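Alpha-1,3-glucanase (Bacillus circulans, PDB 5ZRU) hydrolyses alpha-1,3-glucan, this chain being the catalytic unit of a longer GH87 enzyme that probably also binds carbohydrate through other modules. Local coordinates at residues M16-Y21 and S369-G374; D75-R80 and W142-P147; F396-I401 and A420-I425. One frame throughout, in Å; residues are numbered along the deposited sequence.

Contact 1 (M16-Y21 and S369-G374); sequences MPYTRY and SIRNNG
R20 and R371 come at each other from opposite sides and slide past, their guanidinium planes turned 87° apart. NH2 of R20 stands over one face of the R371 guanidinium, whereas NH2 of R371 arrives at the edge of the R20 group, near its plane; the two NH2 atoms are 3.2 Å apart. Both are donors of like charge, and carboxylates probably offset the repulsion: E172 OE2 bridges both NH2 atoms, and E402 takes R371 NE on one oxygen and R20 NH2 on the other. E139 pairs with R371 NH1 and D22 with R20 NH1.

Beside the arginines, the phenol of Y18 extends toward S369, with OH 3.4 Å from S369 CB. M16 CB lies over one face of the Y18 ring, toward its rim. In M16, chi2 (-77°) bends the chain to place SD, and chi3, near anti at 166°, carries CE to 3.8 Å from S369 N.

R20 and Y18 belong to the galactose-binding-like beta-sandwich region, D1, and R371 and S369 to strand 369-371 of the parallel beta-helix, D2. The arrangement is thus a domain interface, built on a charge network in which two arginines share acidic partners, beside the calcium ligand D22.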
loop_
_atom_site.group_PDB
_atom_site.type_symbol
_atom_site.label_atom_id
_atom_site.label_comp_id
_atom_site.label_asym_id
_atom_site.label_seq_id
_atom_site.Cartn_x
_atom_site.Cartn_y
_atom_site.Cartn_z
ATOM N N MET A 16 13.685 -1.752 -6.630
ATOM C CA MET A 16 13.980 -2.143 -5.264
ATOM C C MET A 16 15.141 -3.125 -5.248
ATOM O O MET A 16 15.407 -3.798 -6.251
ATOM C CB MET A 16 12.743 -2.778 -4.613
ATOM C CG MET A 16 11.643 -1.770 -4.331
ATOM S SD MET A 16 12.114 -0.826 -2.869
ATOM C CE MET A 16 10.949 0.523 -2.955
ATOM N N PRO A 17 15.874 -3.218 -4.132
ATOM C CA PRO A 17 17.049 -4.097 -4.103
ATOM C C PRO A 17 16.720 -5.561 -3.900
ATOM O O PRO A 17 17.641 -6.387 -3.964
ATOM C CB PRO A 17 17.870 -3.550 -2.919
ATOM C CG PRO A 17 16.887 -2.898 -2.053
ATOM C CD PRO A 17 15.817 -2.334 -2.952
ATOM N N TYR A 18 15.458 -5.912 -3.655
ATOM C CA TYR A 18 15.104 -7.310 -3.464
ATOM C C TYR A 18 14.680 -7.955 -4.781
ATOM O O TYR A 18 14.296 -7.288 -5.740
ATOM C CB TYR A 18 13.988 -7.461 -2.415
ATOM C CG TYR A 18 12.781 -6.557 -2.590
ATOM C CD1 TYR A 18 11.821 -6.816 -3.559
ATOM C CD2 TYR A 18 12.593 -5.454 -1.763
ATOM C CE1 TYR A 18 10.700 -5.989 -3.707
ATOM C CE2 TYR A 18 11.475 -4.631 -1.891
ATOM C CZ TYR A 18 10.540 -4.900 -2.866
ATOM O OH TYR A 18 9.447 -4.069 -2.994
ATOM N N THR A 19 14.778 -9.279 -4.822
ATOM C CA THR A 19 14.158 -10.069 -5.866
ATOM C C THR A 19 13.159 -10.997 -5.208
ATOM O O THR A 19 13.265 -11.307 -4.014
ATOM C CB THR A 19 15.178 -10.892 -6.677
ATOM O OG1 THR A 19 15.868 -11.796 -5.803
ATOM C CG2 THR A 19 16.165 -9.968 -7.379
ATOM N N ARG A 20 12.182 -11.438 -5.986
ATOM C CA ARG A 20 11.102 -12.230 -5.424
ATOM C C ARG A 20 11.288 -13.714 -5.699
ATOM O O ARG A 20 11.626 -14.118 -6.816
ATOM C CB ARG A 20 9.737 -11.808 -5.959
ATOM C CG ARG A 20 8.686 -12.698 -5.337
ATOM C CD ARG A 20 7.324 -12.221 -5.540
ATOM N NE ARG A 20 7.154 -10.871 -5.042
ATOM C CZ ARG A 20 6.007 -10.227 -5.157
ATOM N NH1 ARG A 20 4.985 -10.851 -5.724
ATOM N NH2 ARG A 20 5.882 -8.985 -4.708
ATOM N N TYR A 21 11.059 -14.513 -4.668
ATOM C CA TYR A 21 10.967 -15.966 -4.751
ATOM C C TYR A 21 9.508 -16.317 -4.471
ATOM O O TYR A 21 9.086 -16.350 -3.310
ATOM C CB TYR A 21 11.941 -16.602 -3.761
ATOM C CG TYR A 21 13.360 -16.410 -4.236
ATOM C CD1 TYR A 21 14.045 -15.216 -4.008
ATOM C CD2 TYR A 21 13.984 -17.394 -4.988
ATOM C CE1 TYR A 21 15.322 -15.031 -4.490
ATOM C CE2 TYR A 21 15.263 -17.226 -5.458
ATOM C CZ TYR A 21 15.929 -16.050 -5.212
ATOM O OH TYR A 21 17.197 -15.906 -5.708
ATOM N N SER A 369 7.135 0.788 -2.813
ATOM C CA SER A 369 6.380 -0.455 -2.768
ATOM C C SER A 369 5.161 -0.206 -1.895
ATOM O O SER A 369 5.306 0.090 -0.706
ATOM C CB SER A 369 7.244 -1.586 -2.199
ATOM O OG SER A 369 6.454 -2.710 -1.816
ATOM N N ILE A 370 3.969 -0.279 -2.495
ATOM C CA ILE A 370 2.703 0.022 -1.823
ATOM C C ILE A 370 1.917 -1.282 -1.822
ATOM O O ILE A 370 1.369 -1.660 -2.858
ATOM C CB ILE A 370 1.925 1.132 -2.542
ATOM C CG1 ILE A 370 2.859 2.311 -2.887
ATOM C CG2 ILE A 370 0.695 1.567 -1.710
ATOM C CD1 ILE A 370 3.449 3.014 -1.675
ATOM N N ARG A 371 1.858 -1.990 -0.690
ATOM C CA ARG A 371 1.410 -3.380 -0.745
ATOM C C ARG A 371 0.433 -3.719 0.372
ATOM O O ARG A 371 0.680 -3.393 1.534
ATOM C CB ARG A 371 2.611 -4.344 -0.685
ATOM C CG ARG A 371 2.223 -5.805 -0.891
ATOM C CD ARG A 371 3.434 -6.742 -0.760
ATOM N NE ARG A 371 4.436 -6.512 -1.790
ATOM C CZ ARG A 371 5.731 -6.808 -1.670
ATOM N NH1 ARG A 371 6.214 -7.325 -0.543
ATOM N NH2 ARG A 371 6.551 -6.555 -2.676
ATOM N N ASN A 372 -0.675 -4.377 0.014
ATOM C CA ASN A 372 -1.540 -5.060 0.986
ATOM C C ASN A 372 -2.213 -4.078 1.944
ATOM O O ASN A 372 -2.348 -4.351 3.137
ATOM C CB ASN A 372 -0.754 -6.124 1.769
ATOM C CG ASN A 372 -1.652 -7.201 2.367
ATOM O OD1 ASN A 372 -2.551 -7.721 1.705
ATOM N ND2 ASN A 372 -1.390 -7.556 3.619
ATOM N N ASN A 373 -2.664 -2.944 1.418
ATOM C CA ASN A 373 -3.329 -1.929 2.227
ATOM C C ASN A 373 -4.849 -2.033 2.111
ATOM O O ASN A 373 -5.391 -2.560 1.134
ATOM C CB ASN A 373 -2.843 -0.531 1.821
ATOM C CG ASN A 373 -1.370 -0.329 2.129
ATOM O OD1 ASN A 373 -0.975 -0.328 3.289
ATOM N ND2 ASN A 373 -0.545 -0.169 1.088
ATOM N N GLY A 374 -5.538 -1.505 3.125
ATOM C CA GLY A 374 -6.969 -1.709 3.278
ATOM C C GLY A 374 -7.869 -0.584 2.821
ATOM O O GLY A 374 -9.018 -0.473 3.269
#

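Contact 2 (D75-R80 and W142-P147); sequences DGVTMR and WKMDTP
W142 lays one face of its indole against V77 on the neighbouring antiparallel strand. From CB, chi1 of 65° puts CG between the backbone N and the carbonyl carbon, and the ring beyond it lies over V77. CD2 comes within 4.1 Å of V77 O. NE1 lies by V77 CB and CG2; this nitrogen is buried and has no hydrogen-bond partner in the model. CZ2 makes the nearest approach, 3.6 Å from V77 CG1, a CH-pi contact in which CG1 sits over the six-membered ring, 29° off its normal. At the far end CZ3 reaches M79 CB at 3.8 Å, and CH2 touches both M79 CB and V77 CG1. M144 SD lies in plane at the ring's edge, and M144 CG meets V77 CG2.

The two backbones are joined by V77 N to W142 O and W142 N to V77 O, a hydrogen-bonded pair, and by the short bond of M144 N to D75 O, 2.7 Å. D75 and G76 both face E174 on the other side, forming a classic beta bulge, and D75 OD1 is bound by V176 N.

Strand 76-82 therefore lies between strands 132-144 and 166-174. W142, M144 and M79 point to strand 103-111 of the second antiparallel sheet, on A105, K106, V108 and L110, inside the sandwich. T78 and K143 face the other way, toward W253 and H254 of the D2 region; K143 NZ bonds W253 O.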
loop_
_atom_site.group_PDB
_atom_site.type_symbol
_atom_site.label_atom_id
_atom_site.label_comp_id
_atom_site.label_asym_id
_atom_site.label_seq_id
_atom_site.Cartn_x
_atom_site.Cartn_y
_atom_site.Cartn_z
ATOM N N ASP A 75 21.234 -11.060 2.816
ATOM C CA ASP A 75 20.912 -11.418 4.190
ATOM C C ASP A 75 19.590 -10.835 4.684
ATOM O O ASP A 75 19.187 -11.139 5.809
ATOM C CB ASP A 75 22.053 -11.016 5.144
ATOM C CG ASP A 75 22.674 -9.659 4.820
ATOM O OD1 ASP A 75 22.482 -9.120 3.715
ATOM O OD2 ASP A 75 23.391 -9.132 5.697
ATOM N N GLY A 76 18.897 -10.024 3.885
ATOM C CA GLY A 76 17.601 -9.491 4.265
ATOM C C GLY A 76 16.479 -10.270 3.618
ATOM O O GLY A 76 16.417 -10.383 2.394
ATOM N N VAL A 77 15.597 -10.839 4.446
ATOM C CA VAL A 77 14.491 -11.652 3.952
ATOM C C VAL A 77 13.175 -11.055 4.431
ATOM O O VAL A 77 13.007 -10.797 5.626
ATOM C CB VAL A 77 14.589 -13.122 4.403
ATOM C CG1 VAL A 77 13.468 -13.938 3.745
ATOM C CG2 VAL A 77 15.966 -13.713 4.056
ATOM N N THR A 78 12.236 -10.882 3.508
ATOM C CA THR A 78 10.860 -10.532 3.831
ATOM C C THR A 78 9.976 -11.689 3.396
ATOM O O THR A 78 10.216 -12.300 2.353
ATOM C CB THR A 78 10.423 -9.240 3.128
ATOM O OG1 THR A 78 11.363 -8.203 3.422
ATOM C CG2 THR A 78 9.046 -8.806 3.611
ATOM N N MET A 79 8.986 -12.026 4.219
ATOM C CA MET A 79 8.079 -13.127 3.908
ATOM C C MET A 79 6.647 -12.623 3.979
ATOM O O MET A 79 6.256 -12.010 4.978
ATOM C CB MET A 79 8.266 -14.306 4.874
ATOM C CG MET A 79 7.261 -15.457 4.614
ATOM S SD MET A 79 7.555 -16.899 5.670
ATOM C CE MET A 79 7.167 -16.208 7.276
ATOM N N ARG A 80 5.870 -12.880 2.929
ATOM C CA ARG A 80 4.431 -12.646 2.959
ATOM C C ARG A 80 3.746 -13.968 3.278
ATOM O O ARG A 80 3.962 -14.970 2.580
ATOM C CB ARG A 80 3.925 -12.061 1.642
ATOM C CG ARG A 80 2.457 -11.622 1.703
ATOM C CD ARG A 80 2.094 -10.781 0.496
ATOM N NE ARG A 80 0.765 -10.189 0.625
ATOM C CZ ARG A 80 -0.339 -10.695 0.086
ATOM N NH1 ARG A 80 -0.290 -11.817 -0.630
ATOM N NH2 ARG A 80 -1.499 -10.068 0.256
ATOM N N TRP A 142 13.401 -10.400 8.452
ATOM C CA TRP A 142 14.480 -10.728 9.378
ATOM C C TRP A 142 15.789 -10.714 8.604
ATOM O O TRP A 142 15.799 -10.717 7.373
ATOM C CB TRP A 142 14.252 -12.090 10.052
ATOM C CG TRP A 142 14.281 -13.267 9.090
ATOM C CD1 TRP A 142 15.377 -13.992 8.716
ATOM C CD2 TRP A 142 13.167 -13.840 8.390
ATOM N NE1 TRP A 142 15.018 -14.978 7.830
ATOM C CE2 TRP A 142 13.665 -14.913 7.617
ATOM C CE3 TRP A 142 11.795 -13.558 8.352
ATOM C CZ2 TRP A 142 12.846 -15.696 6.809
ATOM C CZ3 TRP A 142 10.977 -14.338 7.544
ATOM C CH2 TRP A 142 11.504 -15.402 6.789
ATOM N N LYS A 143 16.896 -10.704 9.343
ATOM C CA LYS A 143 18.226 -10.722 8.750
ATOM C C LYS A 143 18.901 -12.050 9.056
ATOM O O LYS A 143 18.805 -12.559 10.178
ATOM C CB LYS A 143 19.093 -9.573 9.273
ATOM C CG LYS A 143 18.689 -8.210 8.759
ATOM C CD LYS A 143 19.605 -7.117 9.288
ATOM C CE LYS A 143 19.449 -6.921 10.789
ATOM N NZ LYS A 143 20.182 -5.692 11.246
ATOM N N MET A 144 19.565 -12.609 8.052
ATOM C CA MET A 144 20.335 -13.833 8.209
ATOM C C MET A 144 21.715 -13.510 8.774
ATOM O O MET A 144 22.254 -12.424 8.551
ATOM C CB MET A 144 20.485 -14.537 6.860
ATOM C CG MET A 144 19.176 -14.731 6.116
ATOM S SD MET A 144 18.076 -15.797 7.055
ATOM C CE MET A 144 18.993 -17.326 7.044
ATOM N N ASP A 145 22.301 -14.475 9.491
ATOM C CA ASP A 145 23.638 -14.266 10.047
ATOM C C ASP A 145 24.689 -14.116 8.961
ATOM O O ASP A 145 25.685 -13.411 9.159
ATOM C CB ASP A 145 24.032 -15.416 10.972
ATOM C CG ASP A 145 23.153 -15.511 12.192
ATOM O OD1 ASP A 145 23.208 -16.555 12.877
ATOM O OD2 ASP A 145 22.397 -14.554 12.458
ATOM N N THR A 146 24.517 -14.793 7.830
ATOM C CA THR A 146 25.388 -14.614 6.680
ATOM C C THR A 146 24.521 -14.524 5.434
ATOM O O THR A 146 23.443 -15.125 5.381
ATOM C CB THR A 146 26.398 -15.763 6.524
ATOM O OG1 THR A 146 25.699 -16.971 6.214
ATOM C CG2 THR A 146 27.200 -15.963 7.812
ATOM N N PRO A 147 24.965 -13.785 4.419
ATOM C CA PRO A 147 24.140 -13.631 3.214
ATOM C C PRO A 147 23.908 -14.961 2.507
ATOM O O PRO A 147 24.808 -15.797 2.393
ATOM C CB PRO A 147 24.959 -12.671 2.340
ATOM C CG PRO A 147 25.859 -11.952 3.287
ATOM C CD PRO A 147 26.187 -12.968 4.360
HETATM O O HOH W 1 24.740 -11.289 7.181
#

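Contact 3 (F396-I401 and A420-I425); sequences FSYNTI and ATHNLI
The carbonyl oxygen of F396 is gripped by N423 ND2 at 2.9 Å in a nearly straight bond (170°) and, weakly, by T421 N. The oxygen lies almost in the amide plane of N423, while ND2 itself is tilted from the F396 carbonyl plane. The other end of that amide faces the same neighbour: N423 OD1 accepts N399 N at 2.9 Å, in the plane of its own carbonyl. One asparagine thus pins the chain on both sides of the bend at S397-Y398. N399 does the same one coil back, through S368 N and V365 O. The two side chains run side by side with amide planes 9° apart, an asparagine stack as in pectate-lyase-like beta-helices.

At the bend, Y398 and H422 both adopt left-handed backbone angles and point the same way. Their rings are near parallel but slid apart: H422 CB sits over the centre of the phenol, 3.5 Å from its centroid, and Y398 OH over the centre of the imidazole. T421 OG1, 2.9 Å from S397 OG, also bonds H422 ND1 at the edge of that ring, which helps to fix its rotation.

Beyond the bend, L424 N to N399 O and I401 N to L424 O restore parallel pairing. Strands 395-397 and 400-402 sit between 364-366 and 369-371 on one side and 419-421 and 424-426 on the other; 451-459 follows, touching A420, T421, H422 and L424. F396 and I401 turn inward onto L378 and I410.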
loop_
_atom_site.group_PDB
_atom_site.type_symbol
_atom_site.label_atom_id
_atom_site.label_comp_id
_atom_site.label_asym_id
_atom_site.label_seq_id
_atom_site.Cartn_x
_atom_site.Cartn_y
_atom_site.Cartn_z
ATOM N N PHE A 396 1.958 10.419 -8.583
ATOM C CA PHE A 396 2.198 9.057 -8.099
ATOM C C PHE A 396 2.895 8.305 -9.229
ATOM O O PHE A 396 2.223 7.815 -10.142
ATOM C CB PHE A 396 0.889 8.337 -7.727
ATOM C CG PHE A 396 0.127 8.955 -6.573
ATOM C CD1 PHE A 396 0.785 9.491 -5.475
ATOM C CD2 PHE A 396 -1.264 8.970 -6.588
ATOM C CE1 PHE A 396 0.062 10.052 -4.416
ATOM C CE2 PHE A 396 -1.991 9.521 -5.533
ATOM C CZ PHE A 396 -1.334 10.065 -4.450
ATOM N N SER A 397 4.224 8.192 -9.188
ATOM C CA SER A 397 4.921 7.630 -10.339
ATOM C C SER A 397 5.992 6.635 -9.922
ATOM O O SER A 397 6.590 6.752 -8.855
ATOM C CB SER A 397 5.546 8.740 -11.209
ATOM O OG SER A 397 4.507 9.488 -11.837
ATOM N N TYR A 398 6.225 5.653 -10.797
ATOM C CA TYR A 398 7.283 4.652 -10.613
ATOM C C TYR A 398 7.083 3.846 -9.334
ATOM O O TYR A 398 8.038 3.545 -8.618
ATOM C CB TYR A 398 8.671 5.296 -10.634
ATOM C CG TYR A 398 9.022 5.861 -11.995
ATOM C CD1 TYR A 398 9.509 5.036 -13.004
ATOM C CD2 TYR A 398 8.845 7.213 -12.272
ATOM C CE1 TYR A 398 9.825 5.550 -14.257
ATOM C CE2 TYR A 398 9.159 7.733 -13.519
ATOM C CZ TYR A 398 9.638 6.898 -14.502
ATOM O OH TYR A 398 9.945 7.433 -15.734
ATOM N N ASN A 399 5.843 3.460 -9.059
ATOM C CA ASN A 399 5.524 2.665 -7.882
ATOM C C ASN A 399 5.040 1.284 -8.295
ATOM O O ASN A 399 4.495 1.102 -9.386
ATOM C CB ASN A 399 4.448 3.344 -7.033
ATOM C CG ASN A 399 4.863 4.721 -6.586
ATOM O OD1 ASN A 399 5.842 4.871 -5.854
ATOM N ND2 ASN A 399 4.142 5.749 -7.052
ATOM N N THR A 400 5.262 0.313 -7.415
ATOM C CA THR A 400 4.707 -1.026 -7.554
ATOM C C THR A 400 3.665 -1.209 -6.461
ATOM O O THR A 400 3.996 -1.188 -5.271
ATOM C CB THR A 400 5.790 -2.098 -7.463
ATOM O OG1 THR A 400 6.713 -1.926 -8.546
ATOM C CG2 THR A 400 5.166 -3.477 -7.556
ATOM N N ILE A 401 2.416 -1.378 -6.874
ATOM C CA ILE A 401 1.261 -1.322 -5.987
ATOM C C ILE A 401 0.573 -2.675 -6.083
ATOM O O ILE A 401 -0.065 -2.983 -7.097
ATOM C CB ILE A 401 0.321 -0.170 -6.366
ATOM C CG1 ILE A 401 1.131 1.133 -6.385
ATOM C CG2 ILE A 401 -0.872 -0.091 -5.391
ATOM C CD1 ILE A 401 0.410 2.307 -6.972
ATOM N N ALA A 420 -0.336 10.141 -12.674
ATOM C CA ALA A 420 0.142 8.864 -12.159
ATOM C C ALA A 420 0.751 8.140 -13.346
ATOM O O ALA A 420 0.028 7.757 -14.271
ATOM C CB ALA A 420 -0.990 8.053 -11.520
ATOM N N THR A 421 2.073 7.968 -13.342
ATOM C CA THR A 421 2.749 7.413 -14.511
ATOM C C THR A 421 3.771 6.362 -14.095
ATOM O O THR A 421 4.311 6.398 -12.991
ATOM C CB THR A 421 3.469 8.496 -15.340
ATOM O OG1 THR A 421 4.637 8.928 -14.634
ATOM C CG2 THR A 421 2.567 9.702 -15.606
ATOM N N HIS A 422 4.043 5.433 -15.006
ATOM C CA HIS A 422 5.122 4.455 -14.839
ATOM C C HIS A 422 4.898 3.557 -13.623
ATOM O O HIS A 422 5.840 3.167 -12.933
ATOM C CB HIS A 422 6.479 5.161 -14.780
ATOM C CG HIS A 422 6.818 5.864 -16.060
ATOM N ND1 HIS A 422 6.496 7.185 -16.293
ATOM C CD2 HIS A 422 7.382 5.407 -17.203
ATOM C CE1 HIS A 422 6.875 7.517 -17.512
ATOM N NE2 HIS A 422 7.423 6.462 -18.084
ATOM N N ASN A 423 3.649 3.185 -13.384
ATOM C CA ASN A 423 3.318 2.346 -12.246
ATOM C C ASN A 423 3.058 0.914 -12.689
ATOM O O ASN A 423 2.768 0.634 -13.857
ATOM C CB ASN A 423 2.097 2.898 -11.505
ATOM C CG ASN A 423 2.361 4.254 -10.905
ATOM O OD1 ASN A 423 3.286 4.418 -10.109
ATOM N ND2 ASN A 423 1.556 5.242 -11.291
ATOM N N LEU A 424 3.180 0.005 -11.729
ATOM C CA LEU A 424 2.842 -1.403 -11.900
ATOM C C LEU A 424 1.853 -1.746 -10.800
ATOM O O LEU A 424 2.161 -1.579 -9.614
ATOM C CB LEU A 424 4.101 -2.283 -11.817
ATOM C CG LEU A 424 3.981 -3.810 -11.804
ATOM C CD1 LEU A 424 3.322 -4.322 -13.085
ATOM C CD2 LEU A 424 5.368 -4.442 -11.616
ATOM N N ILE A 425 0.653 -2.173 -11.183
ATOM C CA ILE A 425 -0.436 -2.365 -10.235
ATOM C C ILE A 425 -0.964 -3.774 -10.434
ATOM O O ILE A 425 -1.481 -4.092 -11.512
ATOM C CB ILE A 425 -1.556 -1.324 -10.426
ATOM C CG1 ILE A 425 -0.966 0.093 -10.457
ATOM C CG2 ILE A 425 -2.563 -1.427 -9.276
ATOM C CD1 ILE A 425 -1.977 1.186 -10.827
#

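In the fold
Contact 1 is the joint between the other two: its centre is 15 Å from that of contact 2 and 13 Å from that of contact 3. N372 OD1 probably accepts a hydrogen bond from R80 NH2 (3.0 Å), tying beta-helix to sandwich; R80 also pairs with D169, a calcium ligand. Within the beta-helix, I370 N probably bonds T400 O at 2.9 Å, joining the neighbouring strands 369-371 and 400-402. Contacts 2 and 3 do not touch, their nearest atoms being about 10 Å apart. The R20 side chain is about 7 Å from one calcium ion; the F396 side chain is about 11 Å from another, and that of K143 about 4 Å from a bound polyether.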